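PDB 6IDN: ICChI, a glycosylated chitinase from Ipomoea carnea, which breaks down chitin and also shows lysozyme activity, probably hydrolysing beta-1,4 glycosidic links as in other family 18 glycoside hydrolases. Local coordinates for residues A4-Q9 and G252-S257; V74-G79 and D120-D125; Y178-F183 and D213-L218. One frame throughout, in Å; residues are numbered along the deposited sequence. Where two conformers were deposited one is given.

Contact 1 of 3, residues A4-Q9 and G252-S257; sequences AIYWGQ and GVMLWS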
loop_
_atom_site.group_PDB
_atom_site.type_symbol
_atom_site.label_atom_id
_atom_site.label_comp_id
_atom_site.label_asym_id
_atom_site.label_seq_id
_atom_site.Cartn_x
_atom_site.Cartn_y
_atom_site.Cartn_z
ATOM N N ALA A 4 -3.330 8.085 1.814
ATOM C CA ALA A 4 -3.011 7.083 0.807
ATOM C C ALA A 4 -4.268 6.284 0.515
ATOM O O ALA A 4 -5.075 6.042 1.414
ATOM C CB ALA A 4 -1.910 6.123 1.280
ATOM N N ILE A 5 -4.439 5.867 -0.735
ATOM C CA ILE A 5 -5.606 5.067 -1.083
ATOM C C ILE A 5 -5.202 3.980 -2.061
ATOM O O ILE A 5 -4.282 4.152 -2.863
ATOM C CB ILE A 5 -6.755 5.918 -1.668
ATOM C CG1 ILE A 5 -8.061 5.109 -1.617
ATOM C CG2 ILE A 5 -6.423 6.372 -3.097
ATOM C CD1 ILE A 5 -9.303 5.935 -1.444
ATOM N N TYR A 6 -5.917 2.854 -1.994
ATOM C CA TYR A 6 -5.754 1.763 -2.948
ATOM C C TYR A 6 -6.662 1.948 -4.160
ATOM O O TYR A 6 -7.844 2.279 -4.031
ATOM C CB TYR A 6 -6.052 0.417 -2.285
ATOM C CG TYR A 6 -4.905 -0.068 -1.433
ATOM C CD1 TYR A 6 -4.760 0.369 -0.123
ATOM C CD2 TYR A 6 -3.967 -0.965 -1.933
ATOM C CE1 TYR A 6 -3.704 -0.047 0.652
ATOM C CE2 TYR A 6 -2.906 -1.404 -1.154
ATOM C CZ TYR A 6 -2.787 -0.935 0.140
ATOM O OH TYR A 6 -1.734 -1.341 0.926
ATOM N N TRP A 7 -6.096 1.691 -5.332
ATOM C CA TRP A 7 -6.830 1.750 -6.584
ATOM C C TRP A 7 -6.464 0.529 -7.411
ATOM O O TRP A 7 -5.344 0.019 -7.325
ATOM C CB TRP A 7 -6.511 3.044 -7.348
ATOM C CG TRP A 7 -7.126 3.165 -8.721
ATOM C CD1 TRP A 7 -8.270 3.824 -9.037
ATOM C CD2 TRP A 7 -6.605 2.647 -9.964
ATOM N NE1 TRP A 7 -8.513 3.746 -10.399
ATOM C CE2 TRP A 7 -7.500 3.027 -10.982
ATOM C CE3 TRP A 7 -5.473 1.899 -10.306
ATOM C CZ2 TRP A 7 -7.300 2.679 -12.311
ATOM C CZ3 TRP A 7 -5.277 1.554 -11.626
ATOM C CH2 TRP A 7 -6.183 1.945 -12.612
ATOM N N GLY A 8 -7.430 0.044 -8.186
ATOM C CA GLY A 8 -7.165 -1.038 -9.114
ATOM C C GLY A 8 -8.141 -2.193 -9.050
ATOM O O GLY A 8 -8.281 -2.936 -10.025
ATOM N N GLN A 9 -8.826 -2.367 -7.919
ATOM C CA GLN A 9 -9.562 -3.598 -7.674
ATOM C C GLN A 9 -11.068 -3.462 -7.884
ATOM O O GLN A 9 -11.821 -4.362 -7.489
ATOM C CB GLN A 9 -9.253 -4.114 -6.268
ATOM C CG GLN A 9 -7.856 -4.723 -6.140
ATOM C CD GLN A 9 -7.662 -5.868 -7.105
ATOM O OE1 GLN A 9 -8.323 -6.905 -6.988
ATOM N NE2 GLN A 9 -6.780 -5.681 -8.096
ATOM N N GLY A 252 -0.305 9.947 8.557
ATOM C CA GLY A 252 -1.620 10.178 7.989
ATOM C C GLY A 252 -2.515 8.965 8.068
ATOM O O GLY A 252 -2.340 8.126 8.957
ATOM N N VAL A 253 -3.450 8.861 7.124
ATOM C CA VAL A 253 -4.456 7.803 7.064
ATOM C C VAL A 253 -4.353 7.114 5.709
ATOM O O VAL A 253 -4.198 7.775 4.679
ATOM C CB VAL A 253 -5.874 8.384 7.263
ATOM C CG1 VAL A 253 -6.970 7.353 6.927
ATOM C CG2 VAL A 253 -6.038 8.938 8.676
ATOM N N MET A 254 -4.447 5.786 5.707
ATOM C CA MET A 254 -4.575 5.009 4.482
ATOM C C MET A 254 -5.999 4.486 4.394
ATOM O O MET A 254 -6.606 4.142 5.410
ATOM C CB MET A 254 -3.572 3.846 4.441
ATOM C CG MET A 254 -3.740 2.881 3.253
ATOM S SD MET A 254 -5.047 1.637 3.544
ATOM C CE MET A 254 -4.137 0.383 4.441
ATOM N N LEU A 255 -6.547 4.455 3.183
ATOM C CA LEU A 255 -7.930 4.053 2.991
ATOM C C LEU A 255 -8.018 2.880 2.028
ATOM O O LEU A 255 -7.466 2.923 0.924
ATOM C CB LEU A 255 -8.771 5.216 2.460
ATOM C CG LEU A 255 -8.958 6.375 3.434
ATOM C CD1 LEU A 255 -9.714 7.511 2.730
ATOM C CD2 LEU A 255 -9.723 5.920 4.650
ATOM N N TRP A 256 -8.741 1.850 2.444
ATOM C CA TRP A 256 -9.206 0.788 1.562
ATOM C C TRP A 256 -10.687 1.047 1.299
ATOM O O TRP A 256 -11.497 0.922 2.218
ATOM C CB TRP A 256 -9.006 -0.565 2.244
ATOM C CG TRP A 256 -9.555 -1.685 1.447
ATOM C CD1 TRP A 256 -10.737 -2.348 1.658
ATOM C CD2 TRP A 256 -8.967 -2.269 0.283
ATOM N NE1 TRP A 256 -10.912 -3.315 0.692
ATOM C CE2 TRP A 256 -9.841 -3.287 -0.163
ATOM C CE3 TRP A 256 -7.776 -2.045 -0.420
ATOM C CZ2 TRP A 256 -9.561 -4.076 -1.278
ATOM C CZ3 TRP A 256 -7.512 -2.822 -1.540
ATOM C CH2 TRP A 256 -8.393 -3.828 -1.949
ATOM N N SER A 257 -11.079 1.422 0.070
ATOM C CA SER A 257 -10.287 1.631 -1.145
ATOM C C SER A 257 -10.998 2.735 -1.945
ATOM O O SER A 257 -12.026 3.244 -1.508
ATOM C CB SER A 257 -10.197 0.350 -1.964
ATOM O OG SER A 257 -11.469 0.065 -2.550
#
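The seam that closes the TIM barrel runs between Ala4-Tyr6 of the first strand and Val253-Trp256 of the last, with Ser257 just beyond it. Ala4 is gripped twice: its N donates to Val253 O at 3.0 Å, and its O accepts Leu255 N at 2.8 Å. The next bond, Tyr6 N to Leu255 O, is weak at 3.3 Å. Tyr6 meets both Met254 and Trp256. Met254 SD comes up to the Tyr6 ring edge, 3.6 Å from CE1, a Met-aromatic contact made in the ring plane; bends at chi2 and chi3 swing the thioether there. Trp256 approaches differently, its six-membered ring turning an edge toward the Tyr6 face in an offset T-shaped pair, planes at 64°, with Trp256 CE3 3.5 Å from Tyr6 CB. As in other family 18 chitinases, this tryptophan at the end of the last strand is followed by a cis peptide, here leading to Ser257, whose CB sits 3.7 Å from Tyr6 O. The phenol points inward, and its polar partner is Asp123. On the other side of the sheet, Ile5 CD1 packs against Leu255 CB at 4.0 Å. Gln9 CG lies beside Trp256 CH2, while Gln9 NE2 bonds to Gly31 O.

Contact 2 of 3, residues V74-G79 and D120-D125; sequences VFLSLG and DGIDFD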
loop_
_atom_site.group_PDB
_atom_site.type_symbol
_atom_site.label_atom_id
_atom_site.label_comp_id
_atom_site.label_asym_id
_atom_site.label_seq_id
_atom_site.Cartn_x
_atom_site.Cartn_y
_atom_site.Cartn_z
ATOM N N VAL A 74 2.986 7.217 -6.590
ATOM C CA VAL A 74 2.234 6.079 -7.105
ATOM C C VAL A 74 3.061 4.825 -6.865
ATOM O O VAL A 74 4.186 4.720 -7.367
ATOM C CB VAL A 74 1.898 6.241 -8.601
ATOM C CG1 VAL A 74 0.986 5.121 -9.065
ATOM C CG2 VAL A 74 1.249 7.599 -8.864
ATOM N N PHE A 75 2.522 3.886 -6.076
ATOM C CA PHE A 75 3.203 2.635 -5.778
ATOM C C PHE A 75 2.492 1.462 -6.446
ATOM O O PHE A 75 1.275 1.492 -6.647
ATOM C CB PHE A 75 3.254 2.373 -4.258
ATOM C CG PHE A 75 3.928 3.458 -3.451
ATOM C CD1 PHE A 75 4.846 4.341 -4.028
ATOM C CD2 PHE A 75 3.641 3.589 -2.106
ATOM C CE1 PHE A 75 5.456 5.338 -3.252
ATOM C CE2 PHE A 75 4.241 4.573 -1.323
ATOM C CZ PHE A 75 5.146 5.461 -1.906
ATOM N N LEU A 76 3.256 0.402 -6.730
ATOM C CA LEU A 76 2.678 -0.897 -7.068
ATOM C C LEU A 76 2.562 -1.741 -5.805
ATOM O O LEU A 76 3.544 -1.897 -5.069
ATOM C CB LEU A 76 3.546 -1.638 -8.088
ATOM C CG LEU A 76 3.084 -3.080 -8.355
ATOM C CD1 LEU A 76 1.778 -3.089 -9.147
ATOM C CD2 LEU A 76 4.135 -3.877 -9.101
ATOM N N SER A 77 1.375 -2.294 -5.558
ATOM C CA SER A 77 1.129 -3.096 -4.364
ATOM C C SER A 77 1.251 -4.581 -4.689
ATOM O O SER A 77 0.533 -5.094 -5.553
ATOM C CB SER A 77 -0.244 -2.802 -3.766
ATOM O OG SER A 77 -0.395 -3.440 -2.504
ATOM N N LEU A 78 2.134 -5.269 -3.959
ATOM C CA LEU A 78 2.294 -6.715 -4.055
ATOM C C LEU A 78 1.272 -7.440 -3.196
ATOM O O LEU A 78 1.106 -7.124 -2.014
ATOM C CB LEU A 78 3.680 -7.149 -3.582
ATOM C CG LEU A 78 4.896 -6.416 -4.127
ATOM C CD1 LEU A 78 6.148 -6.962 -3.450
ATOM C CD2 LEU A 78 5.005 -6.532 -5.654
ATOM N N GLY A 79 0.627 -8.447 -3.777
ATOM C CA GLY A 79 -0.065 -9.416 -2.953
ATOM C C GLY A 79 -1.569 -9.255 -2.913
ATOM O O GLY A 79 -2.250 -9.454 -3.923
ATOM N N ASP A 120 6.802 5.075 -8.189
ATOM C CA ASP A 120 7.635 5.615 -7.122
ATOM C C ASP A 120 8.119 4.577 -6.122
ATOM O O ASP A 120 9.059 4.863 -5.378
ATOM C CB ASP A 120 6.879 6.714 -6.385
ATOM C CG ASP A 120 6.733 7.963 -7.226
ATOM O OD1 ASP A 120 7.760 8.574 -7.604
ATOM O OD2 ASP A 120 5.590 8.328 -7.534
ATOM N N GLY A 121 7.531 3.388 -6.084
ATOM C CA GLY A 121 7.948 2.413 -5.103
ATOM C C GLY A 121 6.973 1.256 -5.060
ATOM O O GLY A 121 6.082 1.132 -5.913
ATOM N N ILE A 122 7.149 0.443 -4.018
ATOM C CA ILE A 122 6.535 -0.871 -3.901
ATOM C C ILE A 122 5.871 -0.959 -2.541
ATOM O O ILE A 122 6.515 -0.695 -1.513
ATOM C CB ILE A 122 7.578 -1.991 -4.063
ATOM C CG1 ILE A 122 8.270 -1.854 -5.434
ATOM C CG2 ILE A 122 6.916 -3.372 -3.882
ATOM C CD1 ILE A 122 7.327 -1.988 -6.623
ATOM N N ASP A 123 4.591 -1.320 -2.537
ATOM C CA ASP A 123 3.808 -1.528 -1.322
ATOM C C ASP A 123 3.705 -3.029 -1.070
ATOM O O ASP A 123 3.375 -3.790 -1.984
ATOM C CB ASP A 123 2.414 -0.917 -1.482
ATOM C CG ASP A 123 1.479 -1.241 -0.330
ATOM O OD1 ASP A 123 1.819 -0.893 0.819
ATOM O OD2 ASP A 123 0.392 -1.804 -0.591
ATOM N N PHE A 124 3.987 -3.453 0.165
ATOM C CA PHE A 124 3.999 -4.876 0.526
ATOM C C PHE A 124 2.683 -5.189 1.237
ATOM O O PHE A 124 2.575 -5.022 2.450
ATOM C CB PHE A 124 5.163 -5.205 1.461
ATOM C CG PHE A 124 6.528 -5.237 0.822
ATOM C CD1 PHE A 124 7.006 -4.188 0.041
ATOM C CD2 PHE A 124 7.376 -6.309 1.083
ATOM C CE1 PHE A 124 8.280 -4.234 -0.497
ATOM C CE2 PHE A 124 8.670 -6.360 0.563
ATOM C CZ PHE A 124 9.122 -5.333 -0.242
ATOM N N ASP A 125 1.684 -5.654 0.483
ATOM C CA ASP A 125 0.388 -6.016 1.068
ATOM C C ASP A 125 0.282 -7.536 1.165
ATOM O O ASP A 125 -0.574 -8.175 0.574
ATOM C CB ASP A 125 -0.760 -5.415 0.251
ATOM C CG ASP A 125 -2.106 -5.528 0.957
ATOM O OD1 ASP A 125 -2.133 -5.867 2.159
ATOM O OD2 ASP A 125 -3.156 -5.296 0.310
#
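Val74-Gly79 and Asp120-Asp125 pair as parallel neighbours in register, their strand directions 34° apart, with a ladder of backbone hydrogen bonds in which Leu76 N donates to Gly121 O, Leu76 O accepts Asp123 N, and Leu78 N and O bond to Asp123 O and Asp125 N. Asp120 clamps the start of the ladder. Its N donates to Val74 O at 2.8 Å, while its own OD2 takes Val74 N at 3.0 Å through the anti lone pair, so backbone and carboxylate together hold one residue. Asp120 CB meets the edge of the Phe75 ring, 3.7 Å from CE1, and Phe75 CD1 lies 3.5 Å from Gly121 N; glycine leaves room there for the ring. The segment 120-125 holds most of the DxxDxDxE signature of family 18 chitinases, which Glu127 completes; in the family that glutamate serves as the general acid. Asp123, on the barrel's inner side with Phe75 and Ser77, has CG anti to the backbone N (chi1 173°), which brings OD2 to Ser77 OG. In the Ser77 conformer given here, OG lies 2.6 Å from Asp123 OD2 as a donor, on the anti side and 19° out of the carboxylate plane; a second conformer makes this bond less certain. Asp123 OD2 also bonds to Tyr6 OH, and Asp123 OD1 weakly to Trp180 NE1. Asp125 OD2 lies close to Glu127 OE2. The opposite face is greasy: Ile122 CG2 packs against Leu78 CG at 3.7 Å, Ile122 CD1 touches Leu76 CB, and helix 134-148 covers Leu78, Ile122 and Phe124.

Contact 3 of 3, residues Y178-F183 and D213-L218; sequences YVWVQF and DLFLGL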
loop_
_atom_site.group_PDB
_atom_site.type_symbol
_atom_site.label_atom_id
_atom_site.label_comp_id
_atom_site.label_asym_id
_atom_site.label_seq_id
_atom_site.Cartn_x
_atom_site.Cartn_y
_atom_site.Cartn_z
ATOM N N TYR A 178 7.094 3.876 4.560
ATOM C CA TYR A 178 5.702 3.989 4.965
ATOM C C TYR A 178 5.259 2.659 5.533
ATOM O O TYR A 178 5.587 1.613 4.977
ATOM C CB TYR A 178 4.777 4.342 3.767
ATOM C CG TYR A 178 5.126 5.632 3.055
ATOM C CD1 TYR A 178 6.022 5.620 1.996
ATOM C CD2 TYR A 178 4.578 6.835 3.448
ATOM C CE1 TYR A 178 6.370 6.761 1.364
ATOM C CE2 TYR A 178 4.921 8.008 2.790
ATOM C CZ TYR A 178 5.830 7.950 1.754
ATOM O OH TYR A 178 6.202 9.077 1.063
ATOM N N VAL A 179 4.494 2.695 6.613
ATOM C CA VAL A 179 3.810 1.488 7.105
ATOM C C VAL A 179 2.393 1.948 7.434
ATOM O O VAL A 179 2.210 2.834 8.271
ATOM C CB VAL A 179 4.477 0.850 8.338
ATOM C CG1 VAL A 179 3.587 -0.292 8.844
ATOM C CG2 VAL A 179 5.870 0.321 7.961
ATOM N N TRP A 180 1.387 1.403 6.737
ATOM C CA TRP A 180 -0.016 1.678 7.046
ATOM C C TRP A 180 -0.584 0.450 7.718
ATOM O O TRP A 180 -0.737 -0.594 7.083
ATOM C CB TRP A 180 -0.822 2.055 5.799
ATOM C CG TRP A 180 -0.293 1.551 4.490
ATOM C CD1 TRP A 180 -0.380 0.281 4.000
ATOM C CD2 TRP A 180 0.340 2.329 3.482
ATOM N NE1 TRP A 180 0.187 0.211 2.751
ATOM C CE2 TRP A 180 0.613 1.459 2.401
ATOM C CE3 TRP A 180 0.681 3.684 3.371
ATOM C CZ2 TRP A 180 1.248 1.878 1.260
ATOM C CZ3 TRP A 180 1.323 4.112 2.188
ATOM C CH2 TRP A 180 1.590 3.195 1.166
ATOM N N VAL A 181 -0.893 0.571 8.999
ATOM C CA VAL A 181 -1.383 -0.546 9.800
ATOM C C VAL A 181 -2.886 -0.663 9.605
ATOM O O VAL A 181 -3.624 0.311 9.799
ATOM C CB VAL A 181 -1.029 -0.356 11.280
ATOM C CG1 VAL A 181 -1.471 -1.576 12.061
ATOM C CG2 VAL A 181 0.469 -0.106 11.444
ATOM N N GLN A 182 -3.343 -1.845 9.200
ATOM C CA GLN A 182 -4.750 -2.042 8.860
ATOM C C GLN A 182 -5.547 -2.308 10.126
ATOM O O GLN A 182 -5.544 -3.416 10.655
ATOM C CB GLN A 182 -4.919 -3.185 7.857
ATOM C CG GLN A 182 -4.317 -2.935 6.463
ATOM C CD GLN A 182 -4.154 -4.217 5.646
ATOM O OE1 GLN A 182 -4.135 -5.303 6.194
ATOM N NE2 GLN A 182 -4.011 -4.077 4.339
ATOM N N PHE A 183 -6.261 -1.285 10.583
ATOM C CA PHE A 183 -7.133 -1.406 11.753
ATOM C C PHE A 183 -8.547 -1.732 11.269
ATOM O O PHE A 183 -9.488 -0.950 11.390
ATOM C CB PHE A 183 -7.080 -0.123 12.582
ATOM C CG PHE A 183 -5.852 -0.014 13.427
ATOM C CD1 PHE A 183 -5.826 -0.596 14.671
ATOM C CD2 PHE A 183 -4.708 0.604 12.947
ATOM C CE1 PHE A 183 -4.679 -0.519 15.466
ATOM C CE2 PHE A 183 -3.565 0.676 13.736
ATOM C CZ PHE A 183 -3.556 0.107 14.989
ATOM N N ASP A 213 7.265 7.062 8.340
ATOM C CA ASP A 213 5.881 7.528 8.384
ATOM C C ASP A 213 4.974 6.367 8.745
ATOM O O ASP A 213 4.928 5.369 8.020
ATOM C CB ASP A 213 5.440 8.125 7.041
ATOM C CG ASP A 213 6.036 9.499 6.773
ATOM O OD1 ASP A 213 6.087 10.341 7.698
ATOM O OD2 ASP A 213 6.417 9.750 5.612
ATOM N N LEU A 214 4.236 6.518 9.841
ATOM C CA LEU A 214 3.300 5.509 10.321
ATOM C C LEU A 214 1.885 6.015 10.056
ATOM O O LEU A 214 1.528 7.120 10.484
ATOM C CB LEU A 214 3.539 5.247 11.813
ATOM C CG LEU A 214 2.711 4.142 12.469
ATOM C CD1 LEU A 214 3.119 2.766 11.933
ATOM C CD2 LEU A 214 2.833 4.204 14.012
ATOM N N PHE A 215 1.099 5.224 9.318
ATOM C CA PHE A 215 -0.236 5.603 8.880
ATOM C C PHE A 215 -1.267 4.715 9.568
ATOM O O PHE A 215 -1.026 3.526 9.803
ATOM C CB PHE A 215 -0.420 5.435 7.361
ATOM C CG PHE A 215 0.115 6.573 6.502
ATOM C CD1 PHE A 215 1.446 6.946 6.545
ATOM C CD2 PHE A 215 -0.724 7.202 5.590
ATOM C CE1 PHE A 215 1.938 7.947 5.705
ATOM C CE2 PHE A 215 -0.252 8.215 4.743
ATOM C CZ PHE A 215 1.087 8.595 4.813
ATOM N N LEU A 216 -2.431 5.291 9.836
ATOM C CA LEU A 216 -3.593 4.554 10.327
ATOM C C LEU A 216 -4.404 4.068 9.129
ATOM O O LEU A 216 -4.978 4.880 8.402
ATOM C CB LEU A 216 -4.434 5.462 11.222
ATOM C CG LEU A 216 -5.708 4.838 11.797
ATOM C CD1 LEU A 216 -5.336 3.971 12.986
ATOM C CD2 LEU A 216 -6.684 5.916 12.237
ATOM N N GLY A 217 -4.471 2.755 8.917
ATOM C CA GLY A 217 -5.213 2.215 7.781
ATOM C C GLY A 217 -6.648 1.905 8.160
ATOM O O GLY A 217 -6.900 1.235 9.162
ATOM N N LEU A 218 -7.584 2.351 7.332
ATOM C CA LEU A 218 -8.998 2.272 7.660
ATOM C C LEU A 218 -9.809 1.894 6.437
ATOM O O LEU A 218 -9.415 2.192 5.304
ATOM C CB LEU A 218 -9.520 3.614 8.179
ATOM C CG LEU A 218 -8.967 4.059 9.517
ATOM C CD1 LEU A 218 -9.464 5.478 9.774
ATOM C CD2 LEU A 218 -9.432 3.139 10.624
#
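Tyr178 begins the contact by lying alongside Asp213 and Phe215, all three side chains leaning the same way: its CE2 is 3.6 Å from Asp213 OD2, and its CD2 edge is 3.6 Å from Phe215 CE1. The two rings sit obliquely, planes at 68°. Val179 faces the other side of the sheet. Its N donates to Asp213 O, and its O accepts Phe215 N at 2.8 Å. Trp180 returns to the inner side, where its CB rests on Phe215 CB and its six-membered ring sends an edge onto the Phe215 face in a T-shaped pair, planes at 87°. The unusual chi1 of 25° places the indole there. Val181 CG2 meets Leu214 CD1 at 3.9 Å, and Val181 O takes Gly217 N at 2.7 Å. Beyond Gln182, whose NE2 bonds weakly to Asp125 OD1, Phe183 N closes the ladder on Gly217 O, and its ring crosses Leu216 at about a right angle, CD2 3.4 Å from Leu216 CD1. The strands are joined by helix 196-206 in a beta-alpha-beta crossover, and that helix packs on Val181, Phe183 and Leu214. Gly217 sits where a side chain would run into Val181 O. The chemistry thus divides by face: the aromatic cluster of Tyr178, Trp180 and Phe215 lies on the barrel side, beside the polar Asp213 and Gln182, while the side chains on the helix side are held in this pair of segments by apolar packing alone.

All three contacts are buried seams between parallel strands of one barrel, contact 2 lying nearest the chain's centre and contact 3 farthest. Contact 1 joins the two ends of the chain and encloses the other two, which follow one another in sequence. Its strand 250-256 borders strand 213-219 of contact 3, with Met254 N and O probably hydrogen-bonded to Leu216 O and Leu218 N. Contact 2 touches both others across the barrel interior: Phe75 CZ packs 3.7 Å from Tyr178 CE1. Polar chemistry gathers in contact 2, whose aspartates receive groups from the other seams, whereas contacts 1 and 3 supply mainly aromatic rings to the interior, joined by a thioether in contact 1.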